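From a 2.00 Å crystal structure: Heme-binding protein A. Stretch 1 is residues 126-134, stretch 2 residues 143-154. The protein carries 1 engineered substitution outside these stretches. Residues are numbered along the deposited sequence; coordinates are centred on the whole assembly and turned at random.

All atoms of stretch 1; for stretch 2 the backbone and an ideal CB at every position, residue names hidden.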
ATOM      1  N   ASN A 126      -5.465  11.923  -2.152  1.00 23.82           N
ATOM      2  CA  ASN A 126      -6.332  12.934  -2.749  1.00 25.94           C
ATOM      3  C   ASN A 126      -7.274  13.614  -1.778  1.00 24.62           C
ATOM      4  O   ASN A 126      -8.345  14.058  -2.162  1.00 26.51           O
ATOM      5  CB  ASN A 126      -7.132  12.344  -3.911  1.00 28.15           C
ATOM      6  CG  ASN A 126      -6.272  11.548  -4.865  1.00 42.70           C
ATOM      7  OD1 ASN A 126      -5.369  12.086  -5.513  1.00 40.16           O
ATOM      8  ND2 ASN A 126      -6.550  10.252  -4.961  1.00 49.27           N
ATOM      9  N   LEU A 127      -6.880  13.704  -0.516  1.00 22.92           N
ATOM     10  CA  LEU A 127      -7.716  14.410   0.453  1.00 20.94           C
ATOM     11  C   LEU A 127      -7.856  15.913   0.181  1.00 23.36           C
ATOM     12  O   LEU A 127      -8.862  16.508   0.544  1.00 27.60           O
ATOM     13  CB  LEU A 127      -7.212  14.176   1.880  1.00 21.21           C
ATOM     14  CG  LEU A 127      -7.276  12.700   2.276  1.00 20.79           C
ATOM     15  CD1 LEU A 127      -6.937  12.531   3.733  1.00 21.07           C
ATOM     16  CD2 LEU A 127      -8.653  12.143   1.977  1.00 21.20           C
ATOM     17  N   PRO A 128      -6.836  16.550  -0.423  1.00 22.76           N
ATOM     18  CA  PRO A 128      -7.057  17.986  -0.626  1.00 21.86           C
ATOM     19  C   PRO A 128      -8.317  18.251  -1.447  1.00 22.54           C
ATOM     20  O   PRO A 128      -8.941  19.295  -1.310  1.00 21.82           O
ATOM     21  CB  PRO A 128      -5.823  18.421  -1.416  1.00 20.81           C
ATOM     22  CG  PRO A 128      -4.750  17.455  -1.013  1.00 20.66           C
ATOM     23  CD  PRO A 128      -5.474  16.134  -0.808  1.00 20.09           C
ATOM     24  N   SER A 129      -8.673  17.310  -2.304  1.00 22.81           N
ATOM     25  CA  SER A 129      -9.813  17.490  -3.186  1.00 27.76           C
ATOM     26  C   SER A 129     -11.048  16.728  -2.705  1.00 32.07           C
ATOM     27  O   SER A 129     -12.171  17.098  -3.023  1.00 27.61           O
ATOM     28  CB  SER A 129      -9.446  17.065  -4.611  1.00 28.63           C
ATOM     29  OG  SER A 129      -9.012  15.722  -4.653  1.00 30.60           O
ATOM     30  N   ILE A 130     -10.834  15.663  -1.939  1.00 24.32           N
ATOM     31  CA  ILE A 130     -11.933  14.855  -1.418  1.00 21.36           C
ATOM     32  C   ILE A 130     -12.525  15.439  -0.127  1.00 27.51           C
ATOM     33  O   ILE A 130     -13.732  15.390   0.097  1.00 23.49           O
ATOM     34  CB  ILE A 130     -11.460  13.413  -1.163  1.00 29.28           C
ATOM     35  CG1 ILE A 130     -11.197  12.715  -2.500  1.00 36.41           C
ATOM     36  CG2 ILE A 130     -12.481  12.645  -0.339  1.00 34.90           C
ATOM     37  CD1 ILE A 130     -10.618  11.328  -2.378  1.00 35.85           C
ATOM     38  N   LEU A 131     -11.659  16.000   0.714  1.00 22.23           N
ATOM     39  CA  LEU A 131     -12.041  16.446   2.047  1.00 23.18           C
ATOM     40  C   LEU A 131     -12.594  17.868   2.062  1.00 28.19           C
ATOM     41  O   LEU A 131     -11.903  18.815   1.678  1.00 34.50           O
ATOM     42  CB  LEU A 131     -10.817  16.404   2.963  1.00 28.52           C
ATOM     43  CG  LEU A 131     -10.867  15.622   4.272  1.00 33.25           C
ATOM     44  CD1 LEU A 131      -9.657  15.989   5.123  1.00 27.21           C
ATOM     45  CD2 LEU A 131     -12.155  15.896   5.027  1.00 30.83           C
ATOM     46  N   LYS A 132     -13.821  18.049   2.528  1.00 18.64           N
ATOM     47  CA  LYS A 132     -14.323  19.409   2.614  1.00 23.29           C
ATOM     48  C   LYS A 132     -14.018  20.012   3.978  1.00 26.21           C
ATOM     49  O   LYS A 132     -13.584  21.157   4.074  1.00 25.10           O
ATOM     50  CB  LYS A 132     -15.823  19.493   2.326  1.00 29.16           C
ATOM     51  CG  LYS A 132     -16.405  20.890   2.564  1.00 25.81           C
ATOM     52  CD  LYS A 132     -17.895  20.954   2.218  1.00 35.69           C
ATOM     53  CE  LYS A 132     -18.125  21.528   0.826  1.00 45.75           C
ATOM     54  NZ  LYS A 132     -19.550  21.420   0.406  1.00 54.31           N
ATOM     55  N   SER A 133     -14.245  19.243   5.036  1.00 18.10           N
ATOM     56  CA  SER A 133     -14.072  19.801   6.369  1.00 19.38           C
ATOM     57  C   SER A 133     -14.052  18.753   7.467  1.00 18.50           C
ATOM     58  O   SER A 133     -14.641  17.684   7.343  1.00 21.31           O
ATOM     59  CB  SER A 133     -15.169  20.840   6.651  1.00 19.73           C
ATOM     60  OG  SER A 133     -16.435  20.215   6.742  1.00 16.34           O
ATOM     61  N   VAL A 134     -13.342  19.086   8.541  1.00 20.57           N
ATOM     62  CA  VAL A 134     -13.236  18.267   9.742  1.00 13.16           C
ATOM     63  C   VAL A 134     -13.568  19.171  10.922  1.00 21.94           C
ATOM     64  O   VAL A 134     -12.788  20.070  11.257  1.00 25.18           O
ATOM     65  CB  VAL A 134     -11.817  17.730   9.924  1.00 15.94           C
ATOM     66  CG1 VAL A 134     -11.710  16.886  11.206  1.00 13.75           C
ATOM     67  CG2 VAL A 134     -11.403  16.909   8.711  1.00 20.98           C
ATOM     68  N   UNK A 143     -17.222  15.607  13.046  1.00 12.44           N
ATOM     69  CA  UNK A 143     -17.967  15.533  11.796  1.00 11.86           C
ATOM     70  C   UNK A 143     -17.056  15.819  10.609  1.00 14.79           C
ATOM     71  O   UNK A 143     -16.439  16.876  10.525  1.00 17.40           O
ATOM     72  CB  UNK A 143     -19.141  16.514  11.813  1.00 11.86           C
ATOM     73  N   UNK A 144     -16.947  14.854   9.705  1.00 14.77           N
ATOM     74  CA  UNK A 144     -16.131  15.047   8.513  1.00 13.73           C
ATOM     75  C   UNK A 144     -17.042  15.072   7.301  1.00 15.25           C
ATOM     76  O   UNK A 144     -17.851  14.179   7.119  1.00 19.93           O
ATOM     77  CB  UNK A 144     -15.072  13.951   8.379  1.00 13.73           C
ATOM     78  N   UNK A 145     -16.907  16.101   6.479  1.00 16.02           N
ATOM     79  CA  UNK A 145     -17.733  16.248   5.286  1.00 16.18           C
ATOM     80  C   UNK A 145     -16.881  16.180   4.029  1.00 17.83           C
ATOM     81  O   UNK A 145     -15.815  16.798   3.974  1.00 19.78           O
ATOM     82  CB  UNK A 145     -18.508  17.566   5.328  1.00 16.18           C
ATOM     83  N   UNK A 146     -17.346  15.435   3.028  1.00 15.65           N
ATOM     84  CA  UNK A 146     -16.620  15.302   1.753  1.00 14.27           C
ATOM     85  C   UNK A 146     -17.174  16.203   0.655  1.00 19.04           C
ATOM     86  O   UNK A 146     -18.346  16.545   0.655  1.00 19.56           O
ATOM     87  CB  UNK A 146     -16.663  13.848   1.279  1.00 14.27           C
ATOM     88  N   UNK A 147     -16.320  16.554  -0.301  1.00 19.74           N
ATOM     89  CA  UNK A 147     -16.758  17.300  -1.470  1.00 21.49           C
ATOM     90  C   UNK A 147     -17.633  16.452  -2.388  1.00 23.44           C
ATOM     91  O   UNK A 147     -18.515  16.974  -3.042  1.00 17.69           O
ATOM     92  CB  UNK A 147     -15.546  17.825  -2.242  1.00 21.49           C
ATOM     93  N   UNK A 148     -17.371  15.149  -2.448  1.00 18.83           N
ATOM     94  CA  UNK A 148     -18.258  14.234  -3.158  1.00 22.67           C
ATOM     95  C   UNK A 148     -18.188  12.875  -2.496  1.00 19.23           C
ATOM     96  O   UNK A 148     -17.275  12.626  -1.731  1.00 18.24           O
ATOM     97  CB  UNK A 148     -17.889  14.137  -4.640  1.00 22.67           C
ATOM     98  N   UNK A 149     -19.175  12.005  -2.755  1.00 17.00           N
ATOM     99  CA  UNK A 149     -19.167  10.722  -2.049  1.00 14.60           C
ATOM    100  C   UNK A 149     -17.960   9.911  -2.452  1.00 19.15           C
ATOM    101  O   UNK A 149     -17.551   9.950  -3.617  1.00 14.49           O
ATOM    102  CB  UNK A 149     -20.448   9.934  -2.328  1.00 14.60           C
ATOM    103  N   UNK A 150     -17.400   9.185  -1.493  1.00 11.29           N
ATOM    104  CA  UNK A 150     -16.227   8.390  -1.748  1.00 20.84           C
ATOM    105  C   UNK A 150     -16.160   7.248  -0.753  1.00 17.00           C
ATOM    106  O   UNK A 150     -15.638   7.409   0.341  1.00 16.62           O
ATOM    107  CB  UNK A 150     -14.962   9.249  -1.681  1.00 20.84           C
ATOM    108  N   UNK A 151     -16.694   6.094  -1.130  1.00 15.19           N
ATOM    109  CA  UNK A 151     -16.742   4.961  -0.211  1.00 17.67           C
ATOM    110  C   UNK A 151     -15.383   4.533   0.392  1.00 19.07           C
ATOM    111  O   UNK A 151     -15.310   4.159   1.567  1.00 17.12           O
ATOM    112  CB  UNK A 151     -17.354   3.767  -0.947  1.00 17.67           C
ATOM    113  N   UNK A 152     -14.310   4.582  -0.403  1.00 14.10           N
ATOM    114  CA  UNK A 152     -12.992   4.178   0.123  1.00 11.72           C
ATOM    115  C   UNK A 152     -12.485   5.063   1.262  1.00 19.32           C
ATOM    116  O   UNK A 152     -11.563   4.684   1.977  1.00 16.88           O
ATOM    117  CB  UNK A 152     -11.963   4.190  -1.009  1.00 11.72           C
ATOM    118  N   UNK A 153     -13.079   6.237   1.423  1.00 15.55           N
ATOM    119  CA  UNK A 153     -12.658   7.148   2.477  1.00 12.77           C
ATOM    120  C   UNK A 153     -12.591   6.504   3.863  1.00 15.87           C
ATOM    121  O   UNK A 153     -11.677   6.784   4.629  1.00 19.70           O
ATOM    122  CB  UNK A 153     -13.611   8.344   2.521  1.00 12.77           C
ATOM    123  N   UNK A 154     -13.562   5.660   4.199  1.00 14.96           N
ATOM    124  CA  UNK A 154     -13.526   4.971   5.501  1.00 16.94           C
ATOM    125  C   UNK A 154     -12.220   4.171   5.703  1.00 16.19           C
ATOM    126  O   UNK A 154     -11.637   4.153   6.798  1.00 14.58           O
ATOM    127  CB  UNK A 154     -14.728   4.033   5.623  1.00 16.94           C
TER

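Stretch 2 opens as a strand antiparallel to strand 131-134, then turns across the end of helix 127-130.

Position 143 has extended backbone angles, and its ideal CB finds nothing of stretch 1 within 5.5 Å. Many side chains would suit; it is Lys143, whose end leads away.

At 144 the CB lies on the same sheet face as Val134, 4.7 Å from Val134 CG2 and 4.9 Å from Leu131 CD2. A branched aliphatic residue suits both the strand and these methyls. Ile144 sets CG2 3.4 Å from Leu131 CD2 and CG1 4.0 Å from Val134 CG2.

Position 145 pairs with Ser133 on the other face, its CB 3.6 Å from Ser133 OG. Its backbone accommodates a beta bulge: its O accepts from Lys132 N (2.8 Å) and Ser133 N (3.1 Å), while its N donates to Ser133 O (2.9 Å). A small polar or beta-branched residue fits. Thr145 meets both neighbours: CG2 lies 4.0 Å from Lys132 CD, and water 3 joins OG1 (2.7 Å) to Ser133 OG (2.6 Å).

At 146 the CB points sideways, 3.5 Å from Ile130 O, with the methyls of Ile130 and Leu131 within reach of a longer chain. Leucine, isoleucine or methionine could use them. Leu146 brings CD2 to 4.1 Å from Ile130 CG2 and also near Leu131 CD2.

Position 147 leaves the strand with phi/psi of -70/-32°. Its N donates to Ile130 O (2.9 Å), and its CB is 3.5 Å from Ser129 O, an acceptor at the helix's C-terminal end. A short donor is favoured: asparagine, perhaps serine. Asn147 donates from ND2 to Ser129 O at 2.8 Å and to water 1 at 2.9 Å, which in turn donates to Pro128 O and Leu131 O.

Positions 148 and 149 have no stretch 1 atom near their CBs; 148 tolerates much, and a phi of -65° at 149 admits proline. They are Lys148, its end leading away, and Pro149.

Position 150 points toward stretch 1, its CB 4.4 Å from Ile130 CG2, and begins a type I turn. Asparagine, aspartate or serine would suit such a start. Asn150 places ND2 4.1 Å from Ile130 CD1.

Positions 151 and 152, mid-turn, are out of reach; with phi near -60° many residues would serve, proline included. They are Thr151 and Pro152.

At 153 the CB points toward stretch 1 but is still 5.3 Å from Ile130 CG2, leaving room for a large apolar group. Phe153 reaches Leu127, CE1 to CD2 3.9 Å, at the ring edge.

Position 154, helical and out of reach, would take most helix-tolerant residues; it is Ile154.

Stretch 2 143-154: KITLNKPNTPFI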
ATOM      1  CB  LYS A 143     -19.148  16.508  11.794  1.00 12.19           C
ATOM      2  CG  LYS A 143     -20.005  16.394  10.535  1.00 18.16           C
ATOM      3  CD  LYS A 143     -20.824  17.659  10.269  1.00 23.39           C
ATOM      4  CE  LYS A 143     -21.945  17.859  11.269  1.00 32.08           C
ATOM      5  NZ  LYS A 143     -22.749  19.067  10.913  1.00 44.32           N
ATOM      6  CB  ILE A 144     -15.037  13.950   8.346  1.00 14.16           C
ATOM      7  CG1 ILE A 144     -14.041  13.978   9.516  1.00 15.61           C
ATOM      8  CG2 ILE A 144     -14.268  14.146   7.035  1.00 15.53           C
ATOM      9  CD1 ILE A 144     -12.947  12.911   9.424  1.00 18.09           C
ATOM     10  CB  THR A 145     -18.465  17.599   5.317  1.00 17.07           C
ATOM     11  OG1 THR A 145     -19.240  17.683   6.521  1.00 22.64           O
ATOM     12  CG2 THR A 145     -19.390  17.767   4.090  1.00 22.28           C
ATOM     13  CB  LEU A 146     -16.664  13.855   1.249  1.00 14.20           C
ATOM     14  CG  LEU A 146     -16.248  12.766   2.247  1.00 15.97           C
ATOM     15  CD1 LEU A 146     -16.142  11.437   1.541  1.00 14.95           C
ATOM     16  CD2 LEU A 146     -14.933  13.133   2.939  1.00 11.89           C
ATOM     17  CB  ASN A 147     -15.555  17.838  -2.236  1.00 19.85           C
ATOM     18  CG  ASN A 147     -14.890  18.990  -1.524  1.00 23.19           C
ATOM     19  OD1 ASN A 147     -15.548  19.798  -0.877  1.00 22.11           O
ATOM     20  ND2 ASN A 147     -13.586  19.078  -1.646  1.00 21.49           N
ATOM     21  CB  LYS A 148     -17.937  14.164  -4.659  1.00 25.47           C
ATOM     22  CG  LYS A 148     -16.544  13.682  -5.027  1.00 38.23           C
ATOM     23  CD  LYS A 148     -16.266  13.892  -6.526  1.00 42.06           C
ATOM     24  CE  LYS A 148     -17.109  12.973  -7.403  1.00 51.87           C
ATOM     25  NZ  LYS A 148     -16.903  13.216  -8.863  1.00 55.58           N
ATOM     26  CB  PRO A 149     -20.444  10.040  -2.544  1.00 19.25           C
ATOM     27  CG  PRO A 149     -21.320  11.163  -3.015  1.00 20.12           C
ATOM     28  CD  PRO A 149     -20.384  12.178  -3.581  1.00 17.78           C
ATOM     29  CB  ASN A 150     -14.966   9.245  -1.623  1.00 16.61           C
ATOM     30  CG  ASN A 150     -13.720   8.466  -1.931  1.00 24.31           C
ATOM     31  OD1 ASN A 150     -13.085   7.908  -1.037  1.00 30.24           O
ATOM     32  ND2 ASN A 150     -13.358   8.417  -3.205  1.00 23.14           N
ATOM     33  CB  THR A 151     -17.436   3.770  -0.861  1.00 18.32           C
ATOM     34  OG1 THR A 151     -18.727   4.196  -1.308  1.00 16.33           O
ATOM     35  CG2 THR A 151     -17.583   2.621   0.132  1.00 18.47           C
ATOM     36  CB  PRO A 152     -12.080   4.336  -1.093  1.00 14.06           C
ATOM     37  CG  PRO A 152     -12.979   4.113  -2.257  1.00 17.22           C
ATOM     38  CD  PRO A 152     -14.268   4.799  -1.859  1.00 12.70           C
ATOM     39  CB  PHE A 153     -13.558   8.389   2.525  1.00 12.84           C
ATOM     40  CG  PHE A 153     -13.123   9.387   3.563  1.00 15.88           C
ATOM     41  CD1 PHE A 153     -11.934  10.086   3.405  1.00 15.71           C
ATOM     42  CD2 PHE A 153     -13.871   9.592   4.718  1.00 16.71           C
ATOM     43  CE1 PHE A 153     -11.508  10.989   4.374  1.00 19.28           C
ATOM     44  CE2 PHE A 153     -13.451  10.495   5.688  1.00 17.79           C
ATOM     45  CZ  PHE A 153     -12.268  11.194   5.515  1.00 14.53           C
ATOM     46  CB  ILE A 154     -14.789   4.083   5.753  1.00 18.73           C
ATOM     47  CG1 ILE A 154     -14.914   3.750   7.248  1.00 22.08           C
ATOM     48  CG2 ILE A 154     -14.780   2.789   4.906  1.00 16.57           C
ATOM     49  CD1 ILE A 154     -14.871   4.966   8.153  1.00 21.10           C
TER
HETATM   50  O   HOH W   1     -11.631  20.688  -0.321  1.00 37.14           O
HETATM   51  O   HOH W   2     -20.389  18.379   0.430  1.00 23.09           O
HETATM   52  O   HOH W   3     -17.592  18.609   8.502  1.00 16.97           O
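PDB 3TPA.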